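Local coordinates for nucleoporin NUP170 (Chaetomium thermophilum, PDB 5HAX), which probably serves as a scaffold nucleoporin of the nuclear pore complex, built from an N-terminal beta-propeller followed by a helical region, at residues W229-Y234 against N292-S297; T130-L135 against V148-T153. One frame throughout, in Å; residues are numbered along the deposited sequence.

Interaction 1: W229-Y234 against N292-S297; sequences WLRGLY and NIVALS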
# COMPACT_ATOMS: atom_id res chain seq x y z
N TRP A 229 15.39 -14.67 23.14
CA TRP A 229 14.27 -15.18 22.36
C TRP A 229 13.77 -14.07 21.43
O TRP A 229 14.30 -12.96 21.42
CB TRP A 229 13.16 -15.71 23.27
CG TRP A 229 12.48 -14.66 24.11
CD1 TRP A 229 11.41 -13.89 23.75
CD2 TRP A 229 12.81 -14.29 25.45
NE1 TRP A 229 11.06 -13.06 24.78
CE2 TRP A 229 11.90 -13.28 25.84
CE3 TRP A 229 13.78 -14.71 26.36
CZ2 TRP A 229 11.94 -12.69 27.10
CZ3 TRP A 229 13.82 -14.12 27.61
CH2 TRP A 229 12.91 -13.12 27.97
N LEU A 230 12.74 -14.39 20.65
CA LEU A 230 12.29 -13.51 19.58
C LEU A 230 11.09 -12.67 20.00
O LEU A 230 10.26 -13.08 20.81
CB LEU A 230 11.93 -14.31 18.32
CG LEU A 230 13.09 -15.04 17.65
CD1 LEU A 230 12.62 -15.66 16.34
CD2 LEU A 230 14.28 -14.12 17.40
N ARG A 231 11.02 -11.47 19.42
CA ARG A 231 9.87 -10.58 19.52
C ARG A 231 9.06 -10.50 18.22
O ARG A 231 7.94 -9.99 18.25
CB ARG A 231 10.32 -9.16 19.90
CG ARG A 231 10.38 -8.88 21.40
CD ARG A 231 11.08 -7.54 21.66
NE ARG A 231 10.34 -6.66 22.56
CZ ARG A 231 9.23 -6.02 22.24
NH1 ARG A 231 8.63 -5.23 23.12
NH2 ARG A 231 8.69 -6.17 21.03
N GLY A 232 9.60 -10.98 17.11
CA GLY A 232 8.86 -10.96 15.86
C GLY A 232 9.69 -11.50 14.71
O GLY A 232 10.92 -11.55 14.77
N LEU A 233 8.98 -11.92 13.66
CA LEU A 233 9.55 -12.35 12.39
C LEU A 233 8.97 -11.50 11.26
O LEU A 233 7.80 -11.12 11.30
CB LEU A 233 9.25 -13.84 12.10
CG LEU A 233 10.00 -14.92 12.87
CD1 LEU A 233 9.60 -16.29 12.34
CD2 LEU A 233 11.51 -14.74 12.75
N TYR A 234 9.79 -11.22 10.25
CA TYR A 234 9.41 -10.31 9.17
C TYR A 234 10.00 -10.78 7.84
O TYR A 234 11.19 -11.10 7.77
CB TYR A 234 9.88 -8.88 9.48
CG TYR A 234 9.62 -8.46 10.92
CD1 TYR A 234 10.53 -8.77 11.92
CD2 TYR A 234 8.48 -7.75 11.26
CE1 TYR A 234 10.30 -8.40 13.23
CE2 TYR A 234 8.24 -7.37 12.57
CZ TYR A 234 9.16 -7.70 13.55
OH TYR A 234 8.94 -7.32 14.85
N ASN A 292 15.04 -0.04 24.08
CA ASN A 292 14.62 -1.29 23.46
C ASN A 292 14.08 -1.02 22.06
O ASN A 292 13.40 -0.01 21.84
CB ASN A 292 13.53 -1.99 24.29
CG ASN A 292 14.04 -2.48 25.64
OD1 ASN A 292 15.04 -3.18 25.72
ND2 ASN A 292 13.34 -2.11 26.70
N ILE A 293 14.37 -1.93 21.13
CA ILE A 293 13.73 -1.94 19.82
C ILE A 293 12.50 -2.83 19.92
O ILE A 293 12.61 -4.02 20.25
CB ILE A 293 14.69 -2.44 18.73
CG1 ILE A 293 15.88 -1.48 18.60
CG2 ILE A 293 13.97 -2.56 17.38
CD1 ILE A 293 16.95 -1.93 17.61
N VAL A 294 11.33 -2.27 19.64
CA VAL A 294 10.07 -2.98 19.86
C VAL A 294 9.47 -3.56 18.59
O VAL A 294 8.59 -4.43 18.68
CB VAL A 294 9.03 -2.05 20.54
CG1 VAL A 294 9.56 -1.55 21.88
CG2 VAL A 294 8.67 -0.88 19.63
N ALA A 295 9.90 -3.13 17.41
CA ALA A 295 9.30 -3.62 16.18
C ALA A 295 10.23 -3.35 15.00
O ALA A 295 11.01 -2.39 15.01
CB ALA A 295 7.94 -2.97 15.92
N LEU A 296 10.13 -4.21 13.99
CA LEU A 296 10.78 -4.01 12.71
C LEU A 296 9.73 -3.90 11.61
O LEU A 296 8.57 -4.30 11.79
CB LEU A 296 11.74 -5.17 12.38
CG LEU A 296 12.83 -5.48 13.40
CD1 LEU A 296 13.68 -6.65 12.92
CD2 LEU A 296 13.70 -4.26 13.67
N SER A 297 10.14 -3.34 10.48
CA SER A 297 9.29 -3.27 9.30
C SER A 297 10.15 -3.32 8.05
O SER A 297 10.90 -2.37 7.77
CB SER A 297 8.44 -2.00 9.31
OG SER A 297 7.47 -2.04 8.29

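Interaction 2: T130-L135 against V148-T153; sequences TITHVL and VSATPT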
# COMPACT_ATOMS: atom_id res chain seq x y z
N THR A 130 -8.81 -23.58 -6.10
CA THR A 130 -9.78 -22.85 -5.30
C THR A 130 -9.29 -22.60 -3.88
O THR A 130 -9.89 -21.76 -3.18
CB THR A 130 -11.11 -23.61 -5.25
OG1 THR A 130 -10.97 -24.77 -4.42
CG2 THR A 130 -11.56 -24.03 -6.65
N ILE A 131 -8.25 -23.28 -3.44
CA ILE A 131 -7.66 -23.03 -2.12
C ILE A 131 -6.79 -21.79 -2.24
O ILE A 131 -5.77 -21.79 -2.94
CB ILE A 131 -6.86 -24.24 -1.62
CG1 ILE A 131 -7.83 -25.25 -1.00
CG2 ILE A 131 -5.81 -23.83 -0.59
CD1 ILE A 131 -7.23 -26.60 -0.68
N THR A 132 -7.19 -20.72 -1.55
CA THR A 132 -6.54 -19.42 -1.67
C THR A 132 -5.47 -19.19 -0.60
O THR A 132 -4.54 -18.41 -0.83
CB THR A 132 -7.58 -18.31 -1.58
OG1 THR A 132 -8.32 -18.43 -0.36
CG2 THR A 132 -8.55 -18.39 -2.75
N HIS A 133 -5.58 -19.85 0.55
CA HIS A 133 -4.66 -19.63 1.65
C HIS A 133 -4.45 -20.94 2.41
O HIS A 133 -5.15 -21.93 2.19
CB HIS A 133 -5.18 -18.56 2.62
CG HIS A 133 -5.37 -17.21 2.01
ND1 HIS A 133 -6.55 -16.82 1.42
CD2 HIS A 133 -4.53 -16.16 1.90
CE1 HIS A 133 -6.43 -15.59 0.97
NE2 HIS A 133 -5.21 -15.16 1.25
N VAL A 134 -3.47 -20.92 3.31
CA VAL A 134 -3.25 -21.99 4.28
C VAL A 134 -3.33 -21.37 5.66
O VAL A 134 -2.73 -20.33 5.92
CB VAL A 134 -1.89 -22.68 4.07
CG1 VAL A 134 -1.61 -23.66 5.21
CG2 VAL A 134 -1.87 -23.40 2.73
N LEU A 135 -4.08 -22.02 6.55
CA LEU A 135 -4.21 -21.61 7.94
C LEU A 135 -3.26 -22.44 8.78
O LEU A 135 -3.39 -23.67 8.84
CB LEU A 135 -5.66 -21.77 8.41
CG LEU A 135 -5.97 -21.35 9.85
CD1 LEU A 135 -5.85 -19.85 10.02
CD2 LEU A 135 -7.37 -21.82 10.23
N VAL A 148 -7.68 -23.34 3.13
CA VAL A 148 -8.63 -22.24 3.24
C VAL A 148 -9.04 -21.81 1.84
O VAL A 148 -8.21 -21.73 0.93
CB VAL A 148 -8.04 -21.04 4.01
CG1 VAL A 148 -9.05 -19.90 4.09
CG2 VAL A 148 -7.61 -21.47 5.41
N SER A 149 -10.33 -21.52 1.67
CA SER A 149 -10.88 -20.94 0.45
C SER A 149 -11.63 -19.68 0.84
O SER A 149 -12.70 -19.76 1.46
CB SER A 149 -11.79 -21.93 -0.27
OG SER A 149 -12.20 -21.41 -1.53
N ALA A 150 -11.07 -18.52 0.51
CA ALA A 150 -11.64 -17.22 0.84
C ALA A 150 -12.16 -16.58 -0.45
O ALA A 150 -11.56 -15.67 -1.00
CB ALA A 150 -10.61 -16.33 1.53
N THR A 151 -13.31 -17.08 -0.92
CA THR A 151 -13.89 -16.58 -2.17
C THR A 151 -14.80 -15.39 -1.88
O THR A 151 -15.61 -15.44 -0.95
CB THR A 151 -14.68 -17.68 -2.87
OG1 THR A 151 -15.66 -18.21 -1.98
CG2 THR A 151 -13.75 -18.79 -3.33
N PRO A 152 -14.71 -14.32 -2.67
CA PRO A 152 -15.53 -13.13 -2.40
C PRO A 152 -17.01 -13.39 -2.61
O PRO A 152 -17.41 -14.23 -3.42
CB PRO A 152 -15.00 -12.10 -3.40
CG PRO A 152 -14.39 -12.91 -4.49
CD PRO A 152 -13.82 -14.12 -3.83
N THR A 153 -17.83 -12.65 -1.86
CA THR A 153 -19.28 -12.76 -1.90
C THR A 153 -19.91 -11.50 -2.49
O THR A 153 -19.25 -10.47 -2.64
CB THR A 153 -19.83 -12.99 -0.48
OG1 THR A 153 -19.62 -11.82 0.32
CG2 THR A 153 -19.17 -14.19 0.17

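Interaction 1: W229-Y234 against N292-S297
Two neighbouring blades of the beta-propeller meet here through their first strands, 230-236 and 293-298, whose touching parts run the same way within 26°. The backbones stay too far apart to pair as one sheet, so side chains bridge the seam. Tyr-234 holds CG anti to its carbonyl carbon, beside the backbone N (chi1 -44°), and its ring crosses Leu-296 at about a right angle. Leu-296 CB sits 3.7 Å from the centroid of the Tyr-234 ring, 15° off the normal, a CH-pi contact. Tyrosine suits the place: the ring offers Leu-296 a flat apolar face, while the hydroxyl at its tip takes a weak hydrogen bond from Leu-296 N at 3.4 Å. Tyr-234 CE2 comes 3.2 Å from Leu-296 O. An alanine in place of Tyr-234 would remove the ring face on Leu-296 CB and the acceptor of Leu-296 N, and would probably loosen the seam. At Gly-232 a CB would lie only 2.4 Å from Tyr-234 OH, a clash. Arg-231, at a classic beta bulge opposite Leu-245, lays one guanidinium face over Val-294 CA and Ile-293 O, and its NH2 comes 2.9 Å from Val-294 O, at an angle too poor for a hydrogen bond.

Interaction 2: T130-L135 against V148-T153
Thr-132 holds OG1 in the crowded position between its backbone N and carbonyl carbon (chi1 56°), while Ser-149 swings OG anti to its backbone N (chi1 -173°), and these two torsions aim both hydroxyls across to the other segment. Thr-132 OG1 accepts from Ala-150 N at 2.9 Å, standing in for a backbone carbonyl. Ser-149 OG donates to Thr-130 O at 2.9 Å, approaching from above the carbonyl plane. Small hydroxyl residues suit such places, since a short side chain can bond to main chain where the chain before strand 133-139 has left the regular pairing.

The setting is the beta hairpin of strands 133-139 and 142-151, the two middle strands of one propeller blade, and its open end carries a classic beta bulge: Thr-132 and His-133 both face Val-148. Val-148 O is therefore gripped twice, by Thr-132 N in the carbonyl plane at 2.9 Å and by His-133 N from above it at 3.3 Å, the latter nearly straight (171°). Val-148 N returns a bond to His-133 O at 3.0 Å, completing the antiparallel hydrogen-bonded pair. Branched Val-148 suits a buried strand: its CG2 packs on Leu-135 CB at 3.6 Å, and the side chain also meets Leu-119 and Leu-162 of the flanking strands.

His-133 shares Val-148's face of the sheet. Its ND1 hydrogen-bonds Thr-132 OG1 at 3.0 Å and its NE2 bonds Glu-80, which fixes the ring's rotation. Ala-150 CB, small enough to fit close by, lies near ND1, set obliquely to the ring. A chain of bonds thus runs from Glu-80 through His-133 and Thr-132 OG1 to Ala-150 N; if Glu-80 is ionised, it would probably polarise the imidazole and could favour its protonated form.

Interaction 1 joins two blades of the propeller, whereas interaction 2 lies inside a single blade; they have no strand in common, and their nearest atoms are about 14 Å apart, with centres about 29 Å apart. Their chemistry follows from that. Within the hairpin, backbone bonds and two short hydroxyls stitch the strands at a largely buried site. Between the blades, the strands run alongside without pairing, and an aromatic and an arginine side chain fill the wider gap, mostly by contact, with one weak hydrogen bond, partly exposed to solvent. Each includes a classic bulge, but in interaction 2 the bulge lies across the contact itself, while in interaction 1 it faces the strand 241-246.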